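Local coordinates for clostripain-related protein (Bacteroides thetaiotaomicron, PDB 6N9J), which is a secreted cysteine protease of the C11 (clostripain) family, probably cleaving peptide bonds in protein substrates, and is captured here with an irreversible peptide inhibitor, at residues A[47-52]-A[60-65]; A[12-17]-A[90-95]. One frame throughout, in Å; residues are numbered along the deposited sequence.

Contact 1: residues A[47-52]-A[60-65]; sequences NLLVYM and LIRLRK
Arg62 lays its aliphatic chain across the tip of Leu49, with CG 3.8 Å from Leu49 CD1 and CB nearly as close, the two side chains crossing obliquely. CD and NE continue the chain in extended form (chi2 -176°, chi3 -175°), which brings NE beyond Leu49 to the Asn47 amide. There NE and NH2 both donate, side-on, to the single oxygen Asn47 OD1. Arg62 NH2 lies 3.2 Å from Asn47 OD1, in the amide carbonyl plane and on a lone pair; Arg62 NE, 3.3 Å from Asn47 OD1, is tilted from that plane. Both bonds are moderately bent, with N-H...O angles of 145°. Asn47 ND2 bonds in turn to Thr12 OG1 on the neighbouring strand, consistent with the amide being oriented with OD1 to the arginine.

The backbones form the beta hairpin of strands 46-53 and 59-65. Val50 and Ile61 form an antiparallel hydrogen-bonded pair, Val50 N donating to Ile61 O at 2.9 Å and Ile61 N to Val50 O at 2.8 Å; Leu49-Arg62 and Tyr51-Leu60 are non-hydrogen-bonded pairs. Beyond Arg62, Leu63 N donates to Leu48 O at 3.1 Å, and a water bridges Leu48 N and Leu63 O above one face of the Arg62 guanidinium, offset toward its rim. Leu48 and Leu63 run side by side, CD2 to CD1 at 3.7 Å. On the face shared by Leu49 and Arg62, Leu60 CD1 leans to Tyr51 CB at 4.0 Å, while Tyr51 OH bonds to Ser83. Helix 24-37 covers the other face through Met34 on Val50.

All nine touching residues are buried, and the guanidinium is received by a neutral amide oxygen gripped twice; the expected result is directional anchoring of the arginine without charge neutralisation by Asn47.

Contact 2: residues A[12-17]-A[90-95]; sequences TVLVYI and KNVFTT
Strand 12-17 and helix segment 90-95 run nearly antiparallel, their N-to-C directions at 156° and their axes 10.8 Å apart at closest approach. This is helix-on-sheet packing within an alpha/beta fold: helix 86-99 lies against strand 9-18, which is flanked in the sheet by parallel strands 46-53 and 105-110. No hydrogen bond crosses the interface, so side chains alone join the two elements.

From the strand, Leu14 and Tyr16 direct their CB atoms at the helix, and Val92 answers from the other side. Leu14 CD2 meets the edge of the Phe93 ring, near its plane, 3.8 Å from CD1. Phe93 CG stands anti to the carbonyl carbon (chi1 -75°), on the strand side of CB, and from there the ring reaches in until CD1 and CE1 both meet Leu14 CD2. The Tyr16 and Phe93 rings meet obliquely, planes at 66° and centroids 6.0 Å apart; Tyr16 CD2 approaches Phe93 CE1 at 4.1 Å, the side chains crossing at about a right angle. Tyr16 OH continues past this cluster to bond with Ser83 O, and Phe109 of strand 105-110 adds a further contact to Phe93. Beside the aromatic pair, Val92 touches the Tyr16 ring obliquely, its CG1 lying 3.8 Å from Tyr16 CE2.

From the N terminus, the chain lays down strand 9-18, passes through helix 24-37, and returns to the sheet as strand 46-53. Contact 1 then closes a short loop, seven residues lying between its segments, before the chain continues through strand 70-74 to helix 86-99. There contact 2 closes a loop of 72 intervening residues that contains the whole hairpin in sequence, so the shorter closure is enclosed by the longer. The centres are 10 Å apart, and neighbouring strands 9-18 and 46-53 join them through probable backbone hydrogen bonds, Val15 N to Leu49 O (2.7 Å) and Ile17 N to Tyr51 O (2.8 Å). Val92 also packs on Tyr51, tying helix 86-99 to the hairpin as well.

Contact 1: residues A[47-52]-A[60-65]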
ATOM      1  N   ASN A  47      10.661 -12.575  13.316  1.00 23.24           N
ATOM      2  CA  ASN A  47      11.530 -12.635  12.147  1.00 22.93           C
ATOM      3  C   ASN A  47      11.260 -11.511  11.143  1.00 23.38           C
ATOM      4  O   ASN A  47      10.224 -11.485  10.488  1.00 23.50           O
ATOM      5  CB  ASN A  47      11.389 -13.990  11.448  1.00 23.01           C
ATOM      6  CG  ASN A  47      11.405 -15.158  12.421  1.00 28.72           C
ATOM      7  OD1 ASN A  47      12.437 -15.482  13.013  1.00 33.91           O
ATOM      8  ND2 ASN A  47      10.266 -15.808  12.573  1.00 29.10           N
ATOM      9  N   LEU A  48      12.205 -10.583  11.029  1.00 24.39           N
ATOM     10  CA  LEU A  48      12.139  -9.550  10.004  1.00 22.49           C
ATOM     11  C   LEU A  48      12.985  -9.958   8.798  1.00 20.17           C
ATOM     12  O   LEU A  48      14.213  -9.954   8.868  1.00 19.92           O
ATOM     13  CB  LEU A  48      12.609  -8.202  10.558  1.00 23.15           C
ATOM     14  CG  LEU A  48      12.530  -7.025   9.573  1.00 21.22           C
ATOM     15  CD1 LEU A  48      11.093  -6.787   9.101  1.00 18.49           C
ATOM     16  CD2 LEU A  48      13.112  -5.782  10.244  1.00 21.94           C
ATOM     17  N   LEU A  49      12.316 -10.321   7.705  1.00 16.21           N
ATOM     18  CA  LEU A  49      12.971 -10.729   6.471  1.00 17.31           C
ATOM     19  C   LEU A  49      12.902  -9.594   5.447  1.00 18.84           C
ATOM     20  O   LEU A  49      11.940  -8.843   5.409  1.00 19.15           O
ATOM     21  CB  LEU A  49      12.325 -12.001   5.907  1.00 16.27           C
ATOM     22  CG  LEU A  49      12.768 -13.357   6.513  1.00 26.84           C
ATOM     23  CD1 LEU A  49      12.847 -13.373   8.025  1.00 23.70           C
ATOM     24  CD2 LEU A  49      11.853 -14.483   6.051  1.00 27.97           C
ATOM     25  N   VAL A  50      13.943  -9.443   4.643  1.00 20.80           N
ATOM     26  CA  VAL A  50      13.959  -8.397   3.631  1.00 18.73           C
ATOM     27  C   VAL A  50      14.441  -8.980   2.311  1.00 19.22           C
ATOM     28  O   VAL A  50      15.566  -9.513   2.227  1.00 16.95           O
ATOM     29  CB  VAL A  50      14.868  -7.201   4.029  1.00 18.24           C
ATOM     30  CG1 VAL A  50      14.751  -6.071   3.011  1.00 15.85           C
ATOM     31  CG2 VAL A  50      14.547  -6.690   5.422  1.00 15.95           C
ATOM     32  N   TYR A  51      13.579  -8.906   1.299  1.00 17.27           N
ATOM     33  CA  TYR A  51      13.976  -9.183  -0.077  1.00 17.76           C
ATOM     34  C   TYR A  51      14.296  -7.864  -0.766  1.00 16.91           C
ATOM     35  O   TYR A  51      13.430  -7.001  -0.907  1.00 18.20           O
ATOM     36  CB  TYR A  51      12.889  -9.925  -0.853  1.00 18.01           C
ATOM     37  CG  TYR A  51      13.199  -9.996  -2.335  1.00 20.29           C
ATOM     38  CD1 TYR A  51      14.080 -10.948  -2.833  1.00 22.32           C
ATOM     39  CD2 TYR A  51      12.627  -9.091  -3.236  1.00 18.48           C
ATOM     40  CE1 TYR A  51      14.382 -11.010  -4.182  1.00 23.61           C
ATOM     41  CE2 TYR A  51      12.919  -9.148  -4.586  1.00 20.20           C
ATOM     42  CZ  TYR A  51      13.791 -10.106  -5.056  1.00 23.55           C
ATOM     43  OH  TYR A  51      14.087 -10.162  -6.406  1.00 25.24           O
ATOM     44  N   MET A  52      15.537  -7.708  -1.195  1.00 18.04           N
ATOM     45  CA  MET A  52      16.019  -6.407  -1.652  1.00 23.26           C
ATOM     46  C   MET A  52      16.514  -6.463  -3.092  1.00 23.65           C
ATOM     47  O   MET A  52      17.511  -7.132  -3.386  1.00 24.61           O
ATOM     48  CB  MET A  52      17.134  -5.922  -0.723  1.00 30.80           C
ATOM     49  CG  MET A  52      18.034  -4.852  -1.307  1.00 38.29           C
ATOM     50  SD  MET A  52      17.425  -3.198  -1.012  1.00 27.94           S
ATOM     51  CE  MET A  52      18.092  -2.842   0.597  1.00 18.22           C
ATOM     52  N   LEU A  60      17.768 -12.191  -0.318  1.00 25.59           N
ATOM     53  CA  LEU A  60      16.750 -12.351   0.708  1.00 23.62           C
ATOM     54  C   LEU A  60      17.485 -12.528   2.022  1.00 25.83           C
ATOM     55  O   LEU A  60      18.221 -13.497   2.180  1.00 28.90           O
ATOM     56  CB  LEU A  60      15.848 -13.556   0.413  1.00 19.99           C
ATOM     57  CG  LEU A  60      14.840 -13.968   1.491  1.00 20.14           C
ATOM     58  CD1 LEU A  60      13.751 -12.925   1.615  1.00 18.29           C
ATOM     59  CD2 LEU A  60      14.241 -15.344   1.203  1.00 18.32           C
ATOM     60  N   ILE A  61      17.332 -11.584   2.947  1.00 25.29           N
ATOM     61  CA  ILE A  61      18.009 -11.697   4.240  1.00 24.29           C
ATOM     62  C   ILE A  61      17.064 -11.727   5.418  1.00 23.68           C
ATOM     63  O   ILE A  61      15.866 -11.459   5.301  1.00 23.97           O
ATOM     64  CB  ILE A  61      18.994 -10.538   4.498  1.00 26.58           C
ATOM     65  CG1 ILE A  61      18.254  -9.204   4.494  1.00 28.14           C
ATOM     66  CG2 ILE A  61      20.131 -10.558   3.499  1.00 26.80           C
ATOM     67  CD1 ILE A  61      19.133  -8.016   4.783  1.00 29.40           C
ATOM     68  N   ARG A  62      17.639 -12.047   6.562  1.00 25.09           N
ATOM     69  CA  ARG A  62      16.972 -11.937   7.841  1.00 24.37           C
ATOM     70  C   ARG A  62      17.860 -11.116   8.767  1.00 24.45           C
ATOM     71  O   ARG A  62      19.078 -11.338   8.831  1.00 25.24           O
ATOM     72  CB  ARG A  62      16.701 -13.319   8.440  1.00 26.74           C
ATOM     73  CG  ARG A  62      16.144 -13.277   9.855  1.00 27.05           C
ATOM     74  CD  ARG A  62      15.980 -14.669  10.447  1.00 27.52           C
ATOM     75  NE  ARG A  62      15.330 -14.610  11.752  1.00 29.52           N
ATOM     76  CZ  ARG A  62      15.978 -14.483  12.906  1.00 30.89           C
ATOM     77  NH1 ARG A  62      17.303 -14.414  12.917  1.00 35.18           N
ATOM     78  NH2 ARG A  62      15.300 -14.426  14.046  1.00 27.13           N
ATOM     79  N   LEU A  63      17.251 -10.176   9.481  1.00 20.53           N
ATOM     80  CA  LEU A  63      17.982  -9.348  10.428  1.00 22.30           C
ATOM     81  C   LEU A  63      18.024 -10.017  11.796  1.00 27.82           C
ATOM     82  O   LEU A  63      16.993 -10.376  12.353  1.00 31.47           O
ATOM     83  CB  LEU A  63      17.348  -7.958  10.524  1.00 22.20           C
ATOM     84  CG  LEU A  63      17.281  -7.200   9.193  1.00 23.99           C
ATOM     85  CD1 LEU A  63      16.682  -5.808   9.370  1.00 24.50           C
ATOM     86  CD2 LEU A  63      18.667  -7.110   8.586  1.00 24.94           C
ATOM     87  N   ARG A  64      19.225 -10.192  12.332  1.00 31.00           N
ATOM     88  CA  ARG A  64      19.396 -10.912  13.583  1.00 32.96           C
ATOM     89  C   ARG A  64      20.267 -10.086  14.521  1.00 32.43           C
ATOM     90  O   ARG A  64      21.137  -9.347  14.071  1.00 31.55           O
ATOM     91  CB  ARG A  64      20.013 -12.286  13.313  1.00 36.40           C
ATOM     92  CG  ARG A  64      19.874 -13.285  14.441  1.00 39.33           C
ATOM     93  CD  ARG A  64      21.207 -13.912  14.785  1.00 41.57           C
ATOM     94  NE  ARG A  64      22.077 -14.063  13.622  1.00 41.06           N
ATOM     95  CZ  ARG A  64      23.398 -14.209  13.696  1.00 43.69           C
ATOM     96  NH1 ARG A  64      24.116 -14.338  12.591  1.00 44.30           N
ATOM     97  NH2 ARG A  64      24.010 -14.221  14.877  1.00 45.53           N
ATOM     98  N   LYS A  65      20.029 -10.189  15.819  1.00 37.14           N
ATOM     99  CA  LYS A  65      20.863  -9.476  16.782  1.00 45.25           C
ATOM    100  C   LYS A  65      21.913 -10.383  17.428  1.00 51.78           C
ATOM    101  O   LYS A  65      21.617 -11.496  17.869  1.00 51.88           O
ATOM    102  CB  LYS A  65      20.000  -8.828  17.866  1.00 46.37           C
ATOM    103  CG  LYS A  65      20.168  -7.317  17.961  1.00 47.68           C
ATOM    104  CD  LYS A  65      19.242  -6.707  19.013  1.00 48.19           C
ATOM    105  CE  LYS A  65      17.776  -7.037  18.736  1.00 45.90           C
ATOM    106  NZ  LYS A  65      16.872  -6.531  19.821  1.00 45.50           N
TER
HETATM  107  O   HOH W   1      14.418 -11.162  12.653  1.00 15.75           O

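Contact 2: residues A[12-17]-A[90-95]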
ATOM      1  N   THR A  12       6.498 -13.640  11.511  1.00 20.50           N
ATOM      2  CA  THR A  12       7.434 -13.357  10.437  1.00 20.23           C
ATOM      3  C   THR A  12       6.880 -12.254   9.529  1.00 19.74           C
ATOM      4  O   THR A  12       5.813 -12.415   8.930  1.00 18.64           O
ATOM      5  CB  THR A  12       7.716 -14.612   9.581  1.00 22.38           C
ATOM      6  OG1 THR A  12       8.395 -15.601  10.366  1.00 26.97           O
ATOM      7  CG2 THR A  12       8.581 -14.261   8.379  1.00 21.80           C
ATOM      8  N   VAL A  13       7.599 -11.140   9.433  1.00 18.45           N
ATOM      9  CA  VAL A  13       7.241 -10.088   8.486  1.00 17.77           C
ATOM     10  C   VAL A  13       8.285 -10.015   7.394  1.00 17.23           C
ATOM     11  O   VAL A  13       9.478  -9.894   7.677  1.00 17.69           O
ATOM     12  CB  VAL A  13       7.114  -8.695   9.155  1.00 16.59           C
ATOM     13  CG1 VAL A  13       6.751  -7.621   8.105  1.00 12.83           C
ATOM     14  CG2 VAL A  13       6.077  -8.726  10.265  1.00 15.74           C
ATOM     15  N   LEU A  14       7.825 -10.103   6.148  1.00 15.21           N
ATOM     16  CA  LEU A  14       8.677  -9.921   4.991  1.00 16.25           C
ATOM     17  C   LEU A  14       8.561  -8.499   4.428  1.00 20.30           C
ATOM     18  O   LEU A  14       7.460  -8.046   4.099  1.00 19.28           O
ATOM     19  CB  LEU A  14       8.317 -10.940   3.904  1.00 16.49           C
ATOM     20  CG  LEU A  14       8.979 -10.730   2.533  1.00 18.05           C
ATOM     21  CD1 LEU A  14      10.505 -10.919   2.643  1.00 21.09           C
ATOM     22  CD2 LEU A  14       8.398 -11.685   1.502  1.00 15.02           C
ATOM     23  N   VAL A  15       9.683  -7.790   4.324  1.00 19.86           N
ATOM     24  CA  VAL A  15       9.691  -6.531   3.581  1.00 17.19           C
ATOM     25  C   VAL A  15      10.172  -6.784   2.155  1.00 17.59           C
ATOM     26  O   VAL A  15      11.329  -7.186   1.939  1.00 14.01           O
ATOM     27  CB  VAL A  15      10.585  -5.473   4.228  1.00 17.61           C
ATOM     28  CG1 VAL A  15      10.484  -4.152   3.435  1.00 16.01           C
ATOM     29  CG2 VAL A  15      10.194  -5.275   5.661  1.00 13.36           C
ATOM     30  N   TYR A  16       9.283  -6.566   1.191  1.00 13.04           N
ATOM     31  CA  TYR A  16       9.553  -6.936  -0.197  1.00 15.40           C
ATOM     32  C   TYR A  16       9.862  -5.698  -1.031  1.00 17.80           C
ATOM     33  O   TYR A  16       8.960  -4.916  -1.366  1.00 16.26           O
ATOM     34  CB  TYR A  16       8.360  -7.687  -0.792  1.00 15.82           C
ATOM     35  CG  TYR A  16       8.636  -8.362  -2.116  1.00 17.36           C
ATOM     36  CD1 TYR A  16       8.759  -7.620  -3.299  1.00 18.26           C
ATOM     37  CD2 TYR A  16       8.758  -9.737  -2.192  1.00 13.91           C
ATOM     38  CE1 TYR A  16       9.024  -8.247  -4.517  1.00 17.51           C
ATOM     39  CE2 TYR A  16       9.018 -10.373  -3.394  1.00 15.57           C
ATOM     40  CZ  TYR A  16       9.140  -9.627  -4.560  1.00 16.74           C
ATOM     41  OH  TYR A  16       9.390 -10.282  -5.748  1.00 15.58           O
ATOM     42  N   ILE A  17      11.135  -5.528  -1.373  1.00 17.80           N
ATOM     43  CA  ILE A  17      11.576  -4.306  -2.032  1.00 19.50           C
ATOM     44  C   ILE A  17      11.859  -4.504  -3.515  1.00 18.58           C
ATOM     45  O   ILE A  17      12.943  -4.949  -3.885  1.00 17.57           O
ATOM     46  CB  ILE A  17      12.842  -3.741  -1.362  1.00 17.01           C
ATOM     47  CG1 ILE A  17      12.545  -3.440   0.105  1.00 14.71           C
ATOM     48  CG2 ILE A  17      13.334  -2.481  -2.097  1.00 16.37           C
ATOM     49  CD1 ILE A  17      13.783  -3.098   0.918  1.00 15.30           C
ATOM     50  N   LYS A  90       6.636 -15.522  -6.168  1.00 18.92           N
ATOM     51  CA  LYS A  90       6.233 -16.789  -5.581  1.00 23.85           C
ATOM     52  C   LYS A  90       7.429 -17.520  -4.973  1.00 26.86           C
ATOM     53  O   LYS A  90       7.356 -18.009  -3.844  1.00 28.16           O
ATOM     54  CB  LYS A  90       5.551 -17.670  -6.629  1.00 26.75           C
ATOM     55  CG  LYS A  90       4.099 -17.296  -6.917  1.00 27.00           C
ATOM     56  CD  LYS A  90       3.510 -18.225  -7.959  1.00 29.71           C
ATOM     57  CE  LYS A  90       2.001 -18.155  -7.967  1.00 32.36           C
ATOM     58  NZ  LYS A  90       1.450 -19.241  -8.829  1.00 35.56           N
ATOM     59  N   ASN A  91       8.532 -17.579  -5.711  1.00 27.23           N
ATOM     60  CA  ASN A  91       9.736 -18.244  -5.210  1.00 28.66           C
ATOM     61  C   ASN A  91      10.272 -17.552  -3.955  1.00 27.03           C
ATOM     62  O   ASN A  91      10.648 -18.214  -2.976  1.00 27.42           O
ATOM     63  CB  ASN A  91      10.814 -18.297  -6.296  1.00 31.51           C
ATOM     64  CG  ASN A  91      12.098 -18.987  -5.824  1.00 37.13           C
ATOM     65  OD1 ASN A  91      13.084 -18.327  -5.491  1.00 39.92           O
ATOM     66  ND2 ASN A  91      12.090 -20.320  -5.803  1.00 36.25           N
ATOM     67  N   VAL A  92      10.292 -16.220  -3.977  1.00 20.52           N
ATOM     68  CA  VAL A  92      10.714 -15.463  -2.804  1.00 18.96           C
ATOM     69  C   VAL A  92       9.832 -15.800  -1.611  1.00 21.21           C
ATOM     70  O   VAL A  92      10.340 -16.074  -0.525  1.00 25.33           O
ATOM     71  CB  VAL A  92      10.667 -13.946  -3.052  1.00 19.27           C
ATOM     72  CG1 VAL A  92      10.955 -13.188  -1.758  1.00 18.12           C
ATOM     73  CG2 VAL A  92      11.645 -13.557  -4.144  1.00 21.73           C
ATOM     74  N   PHE A  93       8.513 -15.768  -1.818  1.00 20.04           N
ATOM     75  CA  PHE A  93       7.537 -16.088  -0.773  1.00 18.33           C
ATOM     76  C   PHE A  93       7.740 -17.479  -0.193  1.00 19.49           C
ATOM     77  O   PHE A  93       7.796 -17.654   1.012  1.00 21.72           O
ATOM     78  CB  PHE A  93       6.105 -16.017  -1.314  1.00 19.20           C
ATOM     79  CG  PHE A  93       5.581 -14.618  -1.521  1.00 20.97           C
ATOM     80  CD1 PHE A  93       6.233 -13.524  -0.987  1.00 20.87           C
ATOM     81  CD2 PHE A  93       4.409 -14.410  -2.239  1.00 21.69           C
ATOM     82  CE1 PHE A  93       5.740 -12.243  -1.178  1.00 21.58           C
ATOM     83  CE2 PHE A  93       3.913 -13.126  -2.441  1.00 21.66           C
ATOM     84  CZ  PHE A  93       4.582 -12.044  -1.899  1.00 20.85           C
ATOM     85  N   THR A  94       7.794 -18.467  -1.077  1.00 21.89           N
ATOM     86  CA  THR A  94       7.884 -19.862  -0.692  1.00 25.92           C
ATOM     87  C   THR A  94       9.108 -20.097   0.182  1.00 28.46           C
ATOM     88  O   THR A  94       9.025 -20.754   1.213  1.00 30.23           O
ATOM     89  CB  THR A  94       7.937 -20.768  -1.931  1.00 29.96           C
ATOM     90  OG1 THR A  94       6.697 -20.658  -2.641  1.00 32.24           O
ATOM     91  CG2 THR A  94       8.153 -22.215  -1.534  1.00 30.51           C
ATOM     92  N   THR A  95      10.233 -19.526  -0.225  1.00 27.52           N
ATOM     93  CA  THR A  95      11.479 -19.632   0.524  1.00 24.80           C
ATOM     94  C   THR A  95      11.395 -18.935   1.876  1.00 23.80           C
ATOM     95  O   THR A  95      11.793 -19.492   2.901  1.00 25.40           O
ATOM     96  CB  THR A  95      12.657 -19.023  -0.271  1.00 24.92           C
ATOM     97  OG1 THR A  95      12.778 -19.680  -1.534  1.00 27.15           O
ATOM     98  CG2 THR A  95      13.952 -19.169   0.493  1.00 26.13           C
TER